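Major capsid protein (Paramecium bursaria Chlorella virus 1, PDB 5TIP) self-assembles as trimers into the icosahedral, pseudo T=169 capsid of this large DNA virus, forming its main glycosylated shell. Local coordinates at residues Q43-S48 with M201-D206; V70-L75 with R145-L150; D94-I99 with K173-L178. All blocks are in the same frame, centred on the assembly; numbering follows the deposited sequence.

Reading from the N terminus, the chain leaves strand 36-42 and enters residues 43-48, which contact 1 ties to strand 200-210 after 152 intervening residues. Contacts 2 and 3 both nest inside that long loop. Strand 65-76 pairs with strand 143-149 in contact 2, and strand 92-99 with strand 172-178 in contact 3; their segments alternate along the chain, so these two closures cross. Contacts 1 and 2 share one sheet, in which strands 200-210 and 65-76 are neighbours. Contact 3 lies in the facing four-stranded sheet, and Phe176 and Leu178 pack against Val71, Phe73, Met201 and Val203 of the first, forming part of the sandwich interior.

Contact 1 of 3, residues Q43-S48 with M201-D206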
loop_
_atom_site.group_PDB
_atom_site.type_symbol
_atom_site.label_atom_id
_atom_site.label_comp_id
_atom_site.label_asym_id
_atom_site.label_seq_id
_atom_site.Cartn_x
_atom_site.Cartn_y
_atom_site.Cartn_z
ATOM N N GLN A 43 -26.010 -19.735 1.601
ATOM C CA GLN A 43 -26.120 -21.087 1.080
ATOM C C GLN A 43 -26.549 -22.051 2.178
ATOM O O GLN A 43 -26.450 -21.758 3.373
ATOM C CB GLN A 43 -24.792 -21.557 0.477
ATOM C CG GLN A 43 -24.250 -20.664 -0.622
ATOM C CD GLN A 43 -25.155 -20.618 -1.836
ATOM O OE1 GLN A 43 -25.489 -21.651 -2.417
ATOM N NE2 GLN A 43 -25.556 -19.416 -2.229
ATOM N N THR A 44 -27.023 -23.217 1.751
ATOM C CA THR A 44 -27.386 -24.291 2.665
ATOM C C THR A 44 -26.183 -25.202 2.870
ATOM O O THR A 44 -25.581 -25.671 1.898
ATOM C CB THR A 44 -28.572 -25.089 2.121
ATOM O OG1 THR A 44 -29.695 -24.218 1.936
ATOM C CG2 THR A 44 -28.956 -26.201 3.086
ATOM N N ILE A 45 -25.832 -25.443 4.129
ATOM C CA ILE A 45 -24.700 -26.291 4.482
ATOM C C ILE A 45 -25.223 -27.686 4.792
ATOM O O ILE A 45 -26.104 -27.853 5.643
ATOM C CB ILE A 45 -23.921 -25.710 5.674
ATOM C CG1 ILE A 45 -23.352 -24.335 5.320
ATOM C CG2 ILE A 45 -22.805 -26.656 6.092
ATOM C CD1 ILE A 45 -22.531 -23.710 6.426
ATOM N N ASN A 46 -24.680 -28.686 4.103
ATOM C CA ASN A 46 -25.064 -30.078 4.294
ATOM C C ASN A 46 -24.071 -30.760 5.225
ATOM O O ASN A 46 -22.858 -30.700 4.999
ATOM C CB ASN A 46 -25.126 -30.816 2.955
ATOM C CG ASN A 46 -26.198 -30.265 2.031
ATOM O OD1 ASN A 46 -25.914 -29.851 0.908
ATOM N ND2 ASN A 46 -27.440 -30.256 2.505
ATOM N N GLY A 47 -24.584 -31.398 6.266
ATOM C CA GLY A 47 -23.758 -32.061 7.252
ATOM C C GLY A 47 -23.826 -31.375 8.607
ATOM O O GLY A 47 -24.421 -30.310 8.779
ATOM N N SER A 48 -23.203 -32.028 9.584
ATOM C CA SER A 48 -23.157 -31.520 10.948
ATOM C C SER A 48 -21.900 -30.680 11.129
ATOM O O SER A 48 -20.781 -31.198 11.037
ATOM C CB SER A 48 -23.186 -32.669 11.954
ATOM O OG SER A 48 -24.401 -33.391 11.860
ATOM N N MET A 201 -21.403 -22.089 11.493
ATOM C CA MET A 201 -20.877 -21.795 10.169
ATOM C C MET A 201 -22.002 -21.373 9.236
ATOM O O MET A 201 -23.138 -21.844 9.348
ATOM C CB MET A 201 -20.146 -23.004 9.566
ATOM C CG MET A 201 -19.468 -22.708 8.235
ATOM S SD MET A 201 -18.874 -24.179 7.388
ATOM C CE MET A 201 -18.480 -25.220 8.779
ATOM N N SER A 202 -21.670 -20.471 8.316
ATOM C CA SER A 202 -22.563 -20.098 7.232
ATOM C C SER A 202 -21.717 -19.737 6.019
ATOM O O SER A 202 -20.615 -19.199 6.151
ATOM C CB SER A 202 -23.478 -18.931 7.620
ATOM O OG SER A 202 -22.727 -17.783 7.968
ATOM N N VAL A 203 -22.241 -20.048 4.837
ATOM C CA VAL A 203 -21.553 -19.804 3.576
ATOM C C VAL A 203 -22.359 -18.782 2.791
ATOM O O VAL A 203 -23.576 -18.936 2.629
ATOM C CB VAL A 203 -21.372 -21.101 2.766
ATOM C CG1 VAL A 203 -20.622 -20.821 1.474
ATOM C CG2 VAL A 203 -20.642 -22.144 3.597
ATOM N N TRP A 204 -21.686 -17.741 2.311
ATOM C CA TRP A 204 -22.325 -16.671 1.560
ATOM C C TRP A 204 -21.639 -16.527 0.210
ATOM O O TRP A 204 -20.406 -16.481 0.139
ATOM C CB TRP A 204 -22.273 -15.355 2.338
ATOM C CG TRP A 204 -23.081 -15.392 3.598
ATOM C CD1 TRP A 204 -22.725 -15.968 4.784
ATOM C CD2 TRP A 204 -24.388 -14.843 3.797
ATOM N NE1 TRP A 204 -23.727 -15.806 5.708
ATOM C CE2 TRP A 204 -24.758 -15.118 5.127
ATOM C CE3 TRP A 204 -25.279 -14.141 2.979
ATOM C CZ2 TRP A 204 -25.980 -14.717 5.658
ATOM C CZ3 TRP A 204 -26.491 -13.746 3.508
ATOM C CH2 TRP A 204 -26.832 -14.035 4.835
ATOM N N VAL A 205 -22.435 -16.461 -0.854
ATOM C CA VAL A 205 -21.937 -16.375 -2.222
ATOM C C VAL A 205 -22.477 -15.097 -2.851
ATOM O O VAL A 205 -23.670 -14.798 -2.734
ATOM C CB VAL A 205 -22.340 -17.610 -3.049
ATOM C CG1 VAL A 205 -21.899 -17.453 -4.494
ATOM C CG2 VAL A 205 -21.737 -18.865 -2.445
ATOM N N ASP A 206 -21.598 -14.347 -3.512
ATOM C CA ASP A 206 -21.979 -13.120 -4.200
ATOM C C ASP A 206 -22.389 -13.448 -5.631
ATOM O O ASP A 206 -21.581 -13.961 -6.411
ATOM C CB ASP A 206 -20.829 -12.114 -4.190
ATOM C CG ASP A 206 -20.650 -11.445 -2.840
ATOM O OD1 ASP A 206 -20.416 -12.161 -1.845
ATOM O OD2 ASP A 206 -20.737 -10.200 -2.779
HETATM O O HOH W 1 -25.090 -21.058 5.251
#
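Gln43 and Val203 meet through backbone and side chain together. The amide N of Gln43 donates to the carbonyl O of Val203 at 2.8 Å, a fairly straight bond (158° at the hydrogen). Beside it, the O of a water accepts from Val203 N at 3.1 Å; the very short approach of this water to Gln43 O is doubtful. The aliphatic part of Gln43 follows the same strand edge. Gln43 CG, beside the backbone N (chi1 -57°), comes to 3.6 Å from Val205 CG2, while Gln43 CB lies against Val203 CB. The amide end has its own partners, NE2 bonding to Tyr207 OH and OE1 accepting from Ser60 N, which fix its rotation.

Two residues on, Ile45 sends its CD1 methyl to the strand. Its CG1-CD1 arm is extended (chi2 -178°), and Ile45 CD1 ends 3.7 Å from Met201 CG, near Met201 SD as well. Ile45 CD1 also sits 3.7 Å from Val203 CG2 and 3.5 Å from the backbone O of Met201, so it is held among two side chains and the main chain. Trp204 points away from the loop; in the plane of its ring, NE1 donates to Ser202 OG at 3.2 Å, and the indole makes a cation-pi contact with Arg328 of a second subunit.

Residues 43-48 are thus a connection between the two facing sheets of the N-terminal jelly roll, carrying the chain out of strand 36-42, a neighbour of strand 200-210, across to strand 54-58 in the other sheet. Thr57 and Val55 of that strand touch Ile45, whereas strand 65-76 pairs with the other edge of 201-206.

Contact 2 of 3, residues V70-L75 with R145-L150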
loop_
_atom_site.group_PDB
_atom_site.type_symbol
_atom_site.label_atom_id
_atom_site.label_comp_id
_atom_site.label_asym_id
_atom_site.label_seq_id
_atom_site.Cartn_x
_atom_site.Cartn_y
_atom_site.Cartn_z
ATOM N N VAL A 70 -17.637 -16.094 0.909
ATOM C CA VAL A 70 -17.143 -15.874 2.263
ATOM C C VAL A 70 -17.746 -16.924 3.186
ATOM O O VAL A 70 -18.947 -17.210 3.116
ATOM C CB VAL A 70 -17.471 -14.452 2.767
ATOM C CG1 VAL A 70 -16.938 -14.246 4.176
ATOM C CG2 VAL A 70 -16.899 -13.409 1.822
ATOM N N VAL A 71 -16.910 -17.497 4.046
ATOM C CA VAL A 71 -17.341 -18.446 5.065
ATOM C C VAL A 71 -17.338 -17.724 6.405
ATOM O O VAL A 71 -16.296 -17.226 6.849
ATOM C CB VAL A 71 -16.432 -19.684 5.105
ATOM C CG1 VAL A 71 -16.873 -20.632 6.214
ATOM C CG2 VAL A 71 -16.432 -20.388 3.756
ATOM N N GLU A 72 -18.499 -17.658 7.047
ATOM C CA GLU A 72 -18.633 -17.008 8.343
ATOM C C GLU A 72 -18.534 -18.043 9.455
ATOM O O GLU A 72 -19.193 -19.087 9.402
ATOM C CB GLU A 72 -19.957 -16.249 8.443
ATOM C CG GLU A 72 -20.070 -15.077 7.479
ATOM C CD GLU A 72 -21.286 -14.210 7.745
ATOM O OE1 GLU A 72 -21.997 -14.470 8.738
ATOM O OE2 GLU A 72 -21.537 -13.272 6.957
ATOM N N PHE A 73 -17.709 -17.750 10.458
ATOM C CA PHE A 73 -17.612 -18.558 11.663
ATOM C C PHE A 73 -17.913 -17.699 12.883
ATOM O O PHE A 73 -17.661 -16.491 12.892
ATOM C CB PHE A 73 -16.223 -19.190 11.833
ATOM C CG PHE A 73 -15.930 -20.301 10.870
ATOM C CD1 PHE A 73 -16.690 -21.459 10.875
ATOM C CD2 PHE A 73 -14.865 -20.209 9.987
ATOM C CE1 PHE A 73 -16.412 -22.491 9.999
ATOM C CE2 PHE A 73 -14.582 -21.238 9.110
ATOM C CZ PHE A 73 -15.357 -22.381 9.115
ATOM N N VAL A 74 -18.458 -18.338 13.914
ATOM C CA VAL A 74 -18.647 -17.719 15.219
ATOM C C VAL A 74 -17.930 -18.585 16.244
ATOM O O VAL A 74 -18.310 -19.742 16.461
ATOM C CB VAL A 74 -20.133 -17.565 15.571
ATOM C CG1 VAL A 74 -20.279 -16.963 16.950
ATOM C CG2 VAL A 74 -20.839 -16.709 14.532
ATOM N N LEU A 75 -16.894 -18.028 16.867
ATOM C CA LEU A 75 -16.047 -18.763 17.794
ATOM C C LEU A 75 -15.986 -18.046 19.134
ATOM O O LEU A 75 -16.140 -16.824 19.214
ATOM C CB LEU A 75 -14.626 -18.932 17.242
ATOM C CG LEU A 75 -14.484 -19.587 15.869
ATOM C CD1 LEU A 75 -13.025 -19.641 15.449
ATOM C CD2 LEU A 75 -15.078 -20.977 15.896
ATOM N N ARG A 145 -17.531 -12.958 15.476
ATOM C CA ARG A 145 -17.855 -13.512 14.170
ATOM C C ARG A 145 -16.677 -13.310 13.228
ATOM O O ARG A 145 -16.128 -12.207 13.137
ATOM C CB ARG A 145 -19.110 -12.859 13.591
ATOM C CG ARG A 145 -19.491 -13.384 12.215
ATOM C CD ARG A 145 -20.849 -12.865 11.781
ATOM N NE ARG A 145 -21.882 -13.210 12.751
ATOM C CZ ARG A 145 -22.647 -14.291 12.672
ATOM N NH1 ARG A 145 -22.498 -15.139 11.664
ATOM N NH2 ARG A 145 -23.563 -14.526 13.602
ATOM N N PHE A 146 -16.298 -14.372 12.529
ATOM C CA PHE A 146 -15.156 -14.348 11.631
ATOM C C PHE A 146 -15.619 -14.530 10.193
ATOM O O PHE A 146 -16.663 -15.129 9.927
ATOM C CB PHE A 146 -14.148 -15.440 11.989
ATOM C CG PHE A 146 -13.573 -15.312 13.370
ATOM C CD1 PHE A 146 -12.506 -14.461 13.612
ATOM C CD2 PHE A 146 -14.083 -16.052 14.422
ATOM C CE1 PHE A 146 -11.968 -14.342 14.879
ATOM C CE2 PHE A 146 -13.547 -15.937 15.693
ATOM C CZ PHE A 146 -12.487 -15.081 15.921
ATOM N N TYR A 147 -14.820 -14.009 9.266
ATOM C CA TYR A 147 -15.122 -14.060 7.839
ATOM C C TYR A 147 -13.882 -14.558 7.111
ATOM O O TYR A 147 -12.871 -13.852 7.046
ATOM C CB TYR A 147 -15.538 -12.689 7.311
ATOM C CG TYR A 147 -16.678 -12.037 8.061
ATOM C CD1 TYR A 147 -16.439 -11.241 9.173
ATOM C CD2 TYR A 147 -17.990 -12.195 7.640
ATOM C CE1 TYR A 147 -17.477 -10.634 9.853
ATOM C CE2 TYR A 147 -19.034 -11.589 8.312
ATOM C CZ TYR A 147 -18.772 -10.811 9.416
ATOM O OH TYR A 147 -19.810 -10.209 10.088
ATOM N N VAL A 148 -13.957 -15.767 6.561
ATOM C CA VAL A 148 -12.844 -16.363 5.828
ATOM C C VAL A 148 -13.161 -16.253 4.339
ATOM O O VAL A 148 -14.059 -16.962 3.855
ATOM C CB VAL A 148 -12.609 -17.820 6.242
ATOM C CG1 VAL A 148 -11.372 -18.369 5.552
ATOM C CG2 VAL A 148 -12.473 -17.926 7.753
ATOM N N PRO A 149 -12.477 -15.388 3.587
ATOM C CA PRO A 149 -12.754 -15.274 2.149
ATOM C C PRO A 149 -11.994 -16.335 1.363
ATOM O O PRO A 149 -10.800 -16.555 1.581
ATOM C CB PRO A 149 -12.261 -13.865 1.807
ATOM C CG PRO A 149 -11.147 -13.631 2.782
ATOM C CD PRO A 149 -11.503 -14.381 4.047
ATOM N N LEU A 150 -12.693 -16.994 0.445
ATOM C CA LEU A 150 -12.056 -17.980 -0.412
ATOM C C LEU A 150 -11.286 -17.280 -1.524
ATOM O O LEU A 150 -11.614 -16.161 -1.926
ATOM C CB LEU A 150 -13.092 -18.935 -1.006
ATOM C CG LEU A 150 -13.898 -19.775 -0.012
ATOM C CD1 LEU A 150 -14.752 -20.802 -0.744
ATOM C CD2 LEU A 150 -12.986 -20.452 1.002
HETATM O O HOH W 2 -22.718 -11.363 8.763
#
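Glu72 carries a carboxylate gripped by several groups across an antiparallel strand pair of the N-terminal jelly roll, one of the two such domains of this hexon-like capsid protein. Glu72 OE1 accepts from Arg145 NH1 at 3.0 Å in a salt bridge whose hydrogen bond is weak, bent to 131°, with the carboxylate and guanidinium planes 69° apart. Glu72 OE2 accepts a hydrogen bond from the O of a water at 2.9 Å and makes a salt bridge with Arg328 of a second subunit. The remaining polar ends also reach that subunit: Arg145 NE pairs with its Glu400, and Tyr147 OH bonds to its Ser331. On this face Val70, Glu72, Arg145, Tyr147 and Pro149 therefore meet the second subunit, and the opposed charges would be expected to stabilise one another.

Glu72 and Tyr147 lie side by side and point the same way, Glu72 CG 3.6 Å from Tyr147 CD2, with OE2 at the ring edge. Tyr147 CB in turn meets Val70 CG1 at 3.8 Å.

Between the strands, Val71 with Val148 and Phe73 with Phe146 form the hydrogen-bonded pairs. Val148 N reaches Val71 O at 2.8 Å in an almost straight bond, while Phe73 N donates to Phe146 O. Side chains of these four residues face the sandwich interior, where Val148 CG2 meets the edge of the Phe73 ring and Phe146 is joined edge-to-face by Trp134.

Leu75 CB abuts the edge of the Phe146 ring, 3.5 Å from CE2. At the far side of the sheet, the Arg145 chain bends at chi3 (-57°), and Val74 CG2 rests over the centre of one guanidinium face, 3.5 Å from CZ.

Contact 3 of 3, residues D94-I99 with K173-L178; sequences DVELEI and KLYFTL
Val95 and Phe176 lie side by side on the closely packed face of this antiparallel pair, CG2 of Val95 3.7 Å from Phe176 CE1. Next to them Leu97 CD1 meets Leu174 CD2 at 3.9 Å, the two branched side chains crossing obliquely. Ile69 and Val71 of strand 65-76, together with Leu150, close over Leu174 and Phe176; the side chains of Val95, Leu97, Leu174 and Phe176 on this side are apolar and buried.

The opposite face is polar and, toward Glu98 and Lys173, partly exposed. Tyr175 leans over to Glu98: its OH donates to OE2 at 3.2 Å from above the carboxylate plane, and Glu98 CB sits in plane at the ring edge. Lys173 NZ donates to Tyr175 OH at 2.9 Å, linking lysine and carboxylate through the phenol instead of by direct contact. Glu96 turns its OE2 to Arg103 on the next strand. At the buried end, Asp94 CG stands between backbone N and carbonyl carbon (chi1 56°), and OD1 accepts from Thr177 OG1 at 2.9 Å on its syn side; Lys54 donates to OG1 as well.

Backbone bonds at Glu96-Tyr175 and Glu98-Lys173 are regular, but Asp94 N to Thr177 O is weak at 3.4 Å. One apolar face turned inward and a polar face that is partly exposed around Glu96, Glu98, Lys173 and Tyr175 are characteristic of a jelly-roll sandwich sheet, here with both strands central among four.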
loop_
_atom_site.group_PDB
_atom_site.type_symbol
_atom_site.label_atom_id
_atom_site.label_comp_id
_atom_site.label_asym_id
_atom_site.label_seq_id
_atom_site.Cartn_x
_atom_site.Cartn_y
_atom_site.Cartn_z
ATOM N N ASP A 94 -9.470 -27.468 4.869
ATOM C CA ASP A 94 -9.336 -27.517 3.421
ATOM C C ASP A 94 -10.694 -27.257 2.792
ATOM O O ASP A 94 -11.736 -27.534 3.392
ATOM C CB ASP A 94 -8.758 -28.858 2.938
ATOM C CG ASP A 94 -9.569 -30.057 3.397
ATOM O OD1 ASP A 94 -10.678 -30.272 2.864
ATOM O OD2 ASP A 94 -9.086 -30.797 4.281
ATOM N N VAL A 95 -10.669 -26.717 1.576
ATOM C CA VAL A 95 -11.878 -26.417 0.818
ATOM C C VAL A 95 -11.644 -26.827 -0.629
ATOM O O VAL A 95 -10.604 -26.506 -1.214
ATOM C CB VAL A 95 -12.270 -24.929 0.924
ATOM C CG1 VAL A 95 -11.074 -24.030 0.644
ATOM C CG2 VAL A 95 -13.428 -24.609 -0.011
ATOM N N GLU A 96 -12.597 -27.563 -1.196
ATOM C CA GLU A 96 -12.488 -28.128 -2.533
ATOM C C GLU A 96 -13.585 -27.562 -3.423
ATOM O O GLU A 96 -14.756 -27.542 -3.031
ATOM C CB GLU A 96 -12.586 -29.655 -2.483
ATOM C CG GLU A 96 -12.477 -30.341 -3.830
ATOM C CD GLU A 96 -12.691 -31.836 -3.727
ATOM O OE1 GLU A 96 -13.000 -32.316 -2.616
ATOM O OE2 GLU A 96 -12.558 -32.532 -4.755
ATOM N N LEU A 97 -13.204 -27.102 -4.611
ATOM C CA LEU A 97 -14.145 -26.593 -5.600
ATOM C C LEU A 97 -14.422 -27.674 -6.637
ATOM O O LEU A 97 -13.488 -28.260 -7.194
ATOM C CB LEU A 97 -13.600 -25.335 -6.277
ATOM C CG LEU A 97 -14.450 -24.801 -7.432
ATOM C CD1 LEU A 97 -15.780 -24.274 -6.915
ATOM C CD2 LEU A 97 -13.703 -23.728 -8.205
ATOM N N GLU A 98 -15.703 -27.935 -6.895
ATOM C CA GLU A 98 -16.125 -29.011 -7.784
ATOM C C GLU A 98 -17.180 -28.505 -8.757
ATOM O O GLU A 98 -18.151 -27.865 -8.343
ATOM C CB GLU A 98 -16.680 -30.189 -6.976
ATOM C CG GLU A 98 -17.177 -31.348 -7.816
ATOM C CD GLU A 98 -17.846 -32.423 -6.980
ATOM O OE1 GLU A 98 -17.130 -33.173 -6.284
ATOM O OE2 GLU A 98 -19.093 -32.510 -7.013
ATOM N N ILE A 99 -16.990 -28.799 -10.042
ATOM C CA ILE A 99 -17.953 -28.472 -11.091
ATOM C C ILE A 99 -18.316 -29.758 -11.819
ATOM O O ILE A 99 -17.449 -30.399 -12.427
ATOM C CB ILE A 99 -17.409 -27.428 -12.079
ATOM C CG1 ILE A 99 -17.123 -26.102 -11.372
ATOM C CG2 ILE A 99 -18.385 -27.227 -13.230
ATOM C CD1 ILE A 99 -16.543 -25.042 -12.286
ATOM N N LYS A 173 -20.140 -27.280 -6.418
ATOM C CA LYS A 173 -20.163 -27.654 -5.013
ATOM C C LYS A 173 -18.856 -27.267 -4.336
ATOM O O LYS A 173 -17.798 -27.214 -4.968
ATOM C CB LYS A 173 -20.415 -29.159 -4.840
ATOM C CG LYS A 173 -21.783 -29.609 -5.329
ATOM C CD LYS A 173 -22.058 -31.054 -4.955
ATOM C CE LYS A 173 -22.146 -31.215 -3.448
ATOM N NZ LYS A 173 -22.343 -32.636 -3.052
ATOM N N LEU A 174 -18.949 -27.002 -3.035
ATOM C CA LEU A 174 -17.798 -26.738 -2.182
ATOM C C LEU A 174 -17.784 -27.762 -1.059
ATOM O O LEU A 174 -18.812 -27.991 -0.415
ATOM C CB LEU A 174 -17.847 -25.323 -1.600
ATOM C CG LEU A 174 -17.675 -24.153 -2.565
ATOM C CD1 LEU A 174 -18.050 -22.855 -1.876
ATOM C CD2 LEU A 174 -16.246 -24.099 -3.075
ATOM N N TYR A 175 -16.629 -28.379 -0.831
ATOM C CA TYR A 175 -16.469 -29.394 0.205
ATOM C C TYR A 175 -15.525 -28.853 1.270
ATOM O O TYR A 175 -14.336 -28.647 1.007
ATOM C CB TYR A 175 -15.941 -30.697 -0.392
ATOM C CG TYR A 175 -16.922 -31.357 -1.331
ATOM C CD1 TYR A 175 -17.900 -32.221 -0.855
ATOM C CD2 TYR A 175 -16.880 -31.103 -2.694
ATOM C CE1 TYR A 175 -18.804 -32.818 -1.713
ATOM C CE2 TYR A 175 -17.777 -31.693 -3.559
ATOM C CZ TYR A 175 -18.737 -32.550 -3.065
ATOM O OH TYR A 175 -19.630 -33.141 -3.929
ATOM N N PHE A 176 -16.052 -28.625 2.467
ATOM C CA PHE A 176 -15.270 -28.089 3.569
ATOM C C PHE A 176 -14.873 -29.199 4.533
ATOM O O PHE A 176 -15.614 -30.162 4.743
ATOM C CB PHE A 176 -16.050 -27.006 4.317
ATOM C CG PHE A 176 -16.465 -25.852 3.451
ATOM C CD1 PHE A 176 -15.619 -24.773 3.258
ATOM C CD2 PHE A 176 -17.705 -25.842 2.835
ATOM C CE1 PHE A 176 -15.996 -23.709 2.465
ATOM C CE2 PHE A 176 -18.089 -24.779 2.040
ATOM C CZ PHE A 176 -17.234 -23.711 1.856
ATOM N N THR A 177 -13.693 -29.047 5.127
ATOM C CA THR A 177 -13.224 -29.914 6.198
ATOM C C THR A 177 -12.785 -29.028 7.350
ATOM O O THR A 177 -11.912 -28.173 7.176
ATOM C CB THR A 177 -12.065 -30.803 5.737
ATOM O OG1 THR A 177 -12.499 -31.642 4.659
ATOM C CG2 THR A 177 -11.566 -31.672 6.881
ATOM N N LEU A 178 -13.395 -29.219 8.517
ATOM C CA LEU A 178 -13.092 -28.393 9.675
ATOM C C LEU A 178 -11.972 -29.012 10.494
ATOM O O LEU A 178 -11.897 -30.234 10.648
ATOM C CB LEU A 178 -14.329 -28.203 10.552
ATOM C CG LEU A 178 -15.517 -27.496 9.909
ATOM C CD1 LEU A 178 -16.538 -27.156 10.978
ATOM C CD2 LEU A 178 -15.062 -26.251 9.165
#